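Long-range contact in purine nucleosidase, (IunH-1) (PDB 3T8J), which is a member of the nucleosidase family and carries a bound sodium ion: residues 143-148 against 181-186. Numbering follows the deposited sequence.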
loop_
_atom_site.group_PDB
_atom_site.type_symbol
_atom_site.label_atom_id
_atom_site.label_comp_id
_atom_site.label_asym_id
_atom_site.label_seq_id
_atom_site.Cartn_x
_atom_site.Cartn_y
_atom_site.Cartn_z
ATOM N N LYS A 143 8.790 32.486 -0.213
ATOM C CA LYS A 143 9.167 31.572 -1.264
ATOM C C LYS A 143 9.947 30.392 -0.668
ATOM O O LYS A 143 10.757 30.608 0.220
ATOM C CB LYS A 143 10.051 32.300 -2.277
ATOM C CG LYS A 143 10.339 31.550 -3.525
ATOM C CD LYS A 143 9.101 31.436 -4.411
ATOM C CE LYS A 143 9.405 30.542 -5.562
ATOM N NZ LYS A 143 8.302 30.579 -6.570
ATOM N N VAL A 144 9.651 29.188 -1.158
ATOM C CA VAL A 144 10.444 27.972 -0.859
ATOM C C VAL A 144 11.053 27.508 -2.171
ATOM O O VAL A 144 10.337 27.193 -3.135
ATOM C CB VAL A 144 9.591 26.881 -0.217
ATOM C CG1 VAL A 144 10.459 25.677 0.172
ATOM C CG2 VAL A 144 8.880 27.448 1.024
ATOM N N TRP A 145 12.389 27.408 -2.181
ATOM C CA TRP A 145 13.166 26.915 -3.317
ATOM C C TRP A 145 13.621 25.494 -2.982
ATOM O O TRP A 145 14.414 25.316 -2.075
ATOM C CB TRP A 145 14.372 27.824 -3.547
ATOM C CG TRP A 145 14.055 29.287 -3.784
ATOM C CD1 TRP A 145 14.070 30.310 -2.858
ATOM C CD2 TRP A 145 13.723 29.899 -5.037
ATOM N NE1 TRP A 145 13.766 31.502 -3.470
ATOM C CE2 TRP A 145 13.531 31.276 -4.802
ATOM C CE3 TRP A 145 13.546 29.408 -6.337
ATOM C CZ2 TRP A 145 13.188 32.150 -5.817
ATOM C CZ3 TRP A 145 13.206 30.293 -7.345
ATOM C CH2 TRP A 145 13.016 31.645 -7.071
ATOM N N VAL A 146 13.055 24.519 -3.663
ATOM C CA VAL A 146 13.252 23.098 -3.333
ATOM C C VAL A 146 14.161 22.431 -4.356
ATOM O O VAL A 146 13.880 22.463 -5.562
ATOM C CB VAL A 146 11.907 22.348 -3.309
ATOM C CG1 VAL A 146 12.121 20.830 -3.099
ATOM C CG2 VAL A 146 10.983 22.885 -2.207
ATOM N N MET A 147 15.263 21.849 -3.882
ATOM C CA MET A 147 16.002 20.888 -4.706
ATOM C C MET A 147 15.393 19.537 -4.329
ATOM O O MET A 147 15.493 19.097 -3.157
ATOM C CB MET A 147 17.501 20.875 -4.414
ATOM C CG MET A 147 18.310 20.068 -5.427
ATOM S SD MET A 147 18.138 18.270 -5.164
ATOM C CE MET A 147 17.858 17.710 -6.850
ATOM N N GLY A 148 14.720 18.894 -5.276
ATOM C CA GLY A 148 14.120 17.607 -4.966
ATOM C C GLY A 148 13.369 17.015 -6.121
ATOM O O GLY A 148 12.961 17.717 -7.023
ATOM N N ASP A 181 4.570 28.778 -1.593
ATOM C CA ASP A 181 4.945 29.142 -2.961
ATOM C C ASP A 181 6.252 28.414 -3.270
ATOM O O ASP A 181 7.294 28.869 -2.821
ATOM C CB ASP A 181 5.104 30.662 -3.064
ATOM C CG ASP A 181 5.412 31.144 -4.472
ATOM O OD1 ASP A 181 5.757 30.307 -5.337
ATOM O OD2 ASP A 181 5.324 32.389 -4.728
ATOM N N ILE A 182 6.162 27.309 -3.999
ATOM C CA ILE A 182 7.286 26.390 -4.251
ATOM C C ILE A 182 7.736 26.462 -5.692
ATOM O O ILE A 182 6.902 26.349 -6.612
ATOM C CB ILE A 182 6.871 24.933 -3.961
ATOM C CG1 ILE A 182 6.628 24.718 -2.470
ATOM C CG2 ILE A 182 7.941 23.937 -4.487
ATOM C CD1 ILE A 182 5.942 23.374 -2.138
ATOM N N THR A 183 9.053 26.607 -5.894
ATOM C CA THR A 183 9.695 26.349 -7.171
ATOM C C THR A 183 10.666 25.182 -6.920
ATOM O O THR A 183 11.451 25.244 -5.995
ATOM C CB THR A 183 10.411 27.591 -7.754
ATOM O OG1 THR A 183 9.416 28.564 -8.138
ATOM C CG2 THR A 183 11.231 27.207 -8.978
ATOM N N MET A 184 10.532 24.136 -7.733
ATOM C CA MET A 184 11.211 22.840 -7.526
ATOM C C MET A 184 12.173 22.566 -8.681
ATOM O O MET A 184 11.814 22.674 -9.849
ATOM C CB MET A 184 10.126 21.755 -7.466
ATOM C CG MET A 184 10.545 20.393 -7.413
ATOM S SD MET A 184 8.979 19.440 -7.601
ATOM C CE MET A 184 9.489 18.385 -6.406
ATOM N N ILE A 185 13.399 22.169 -8.330
ATOM C CA ILE A 185 14.450 21.810 -9.267
ATOM C C ILE A 185 14.718 20.298 -9.109
ATOM O O ILE A 185 15.285 19.875 -8.099
ATOM C CB ILE A 185 15.750 22.618 -8.984
ATOM C CG1 ILE A 185 15.634 24.118 -9.367
ATOM C CG2 ILE A 185 16.929 22.094 -9.804
ATOM C CD1 ILE A 185 14.533 24.938 -8.666
ATOM N N PRO A 186 14.335 19.480 -10.103
ATOM C CA PRO A 186 14.492 18.013 -9.982
ATOM C C PRO A 186 15.891 17.484 -10.313
ATOM O O PRO A 186 16.598 18.056 -11.150
ATOM C CB PRO A 186 13.480 17.455 -11.004
ATOM C CG PRO A 186 12.707 18.623 -11.491
ATOM C CD PRO A 186 13.508 19.829 -11.276
#
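D181, salt-bridged to K143, leads into strand 182-185, which runs parallel to strand 143-147 in the mixed central sheet of this nucleosidase fold; helices 163-167 and 169-177 lie in the connection, a beta-alpha-beta crossover, and the axes of strands 143-147 and 182-185 are inclined by 20°. D181 O accepts V144 N at 2.9 Å, while K143 NZ lies 2.8 Å from D181 OD1, approaching from above the carboxylate plane. I182 turns to the V144 and V146 face, where its CG2 meets V146 CG2 at 3.9 Å. On the other face, T183 OG1 accepts a hydrogen bond from K143 NZ, also 2.8 Å; the bend at chi2 (71°) directs the lysine's CD toward D181. OG1 is further bonded to E290 on the next strand, and T183 CB rests 3.9 Å from W145 CE3; the NE1 of W145 is hydrogen-bonded to E117. Backbone bonds run from T183 N to V144 O, V146 N to T183 O and I185 N to V146 O. M184 lies against G148 O, its CG and CE each 3.6 Å away. I185 O accepts G148 N at 3.0 Å, the donor standing 38° out of the carbonyl plane. P186, N-cap of helix 187-190, adds a CA-H...O contact, CA lying 3.3 Å from G148 O.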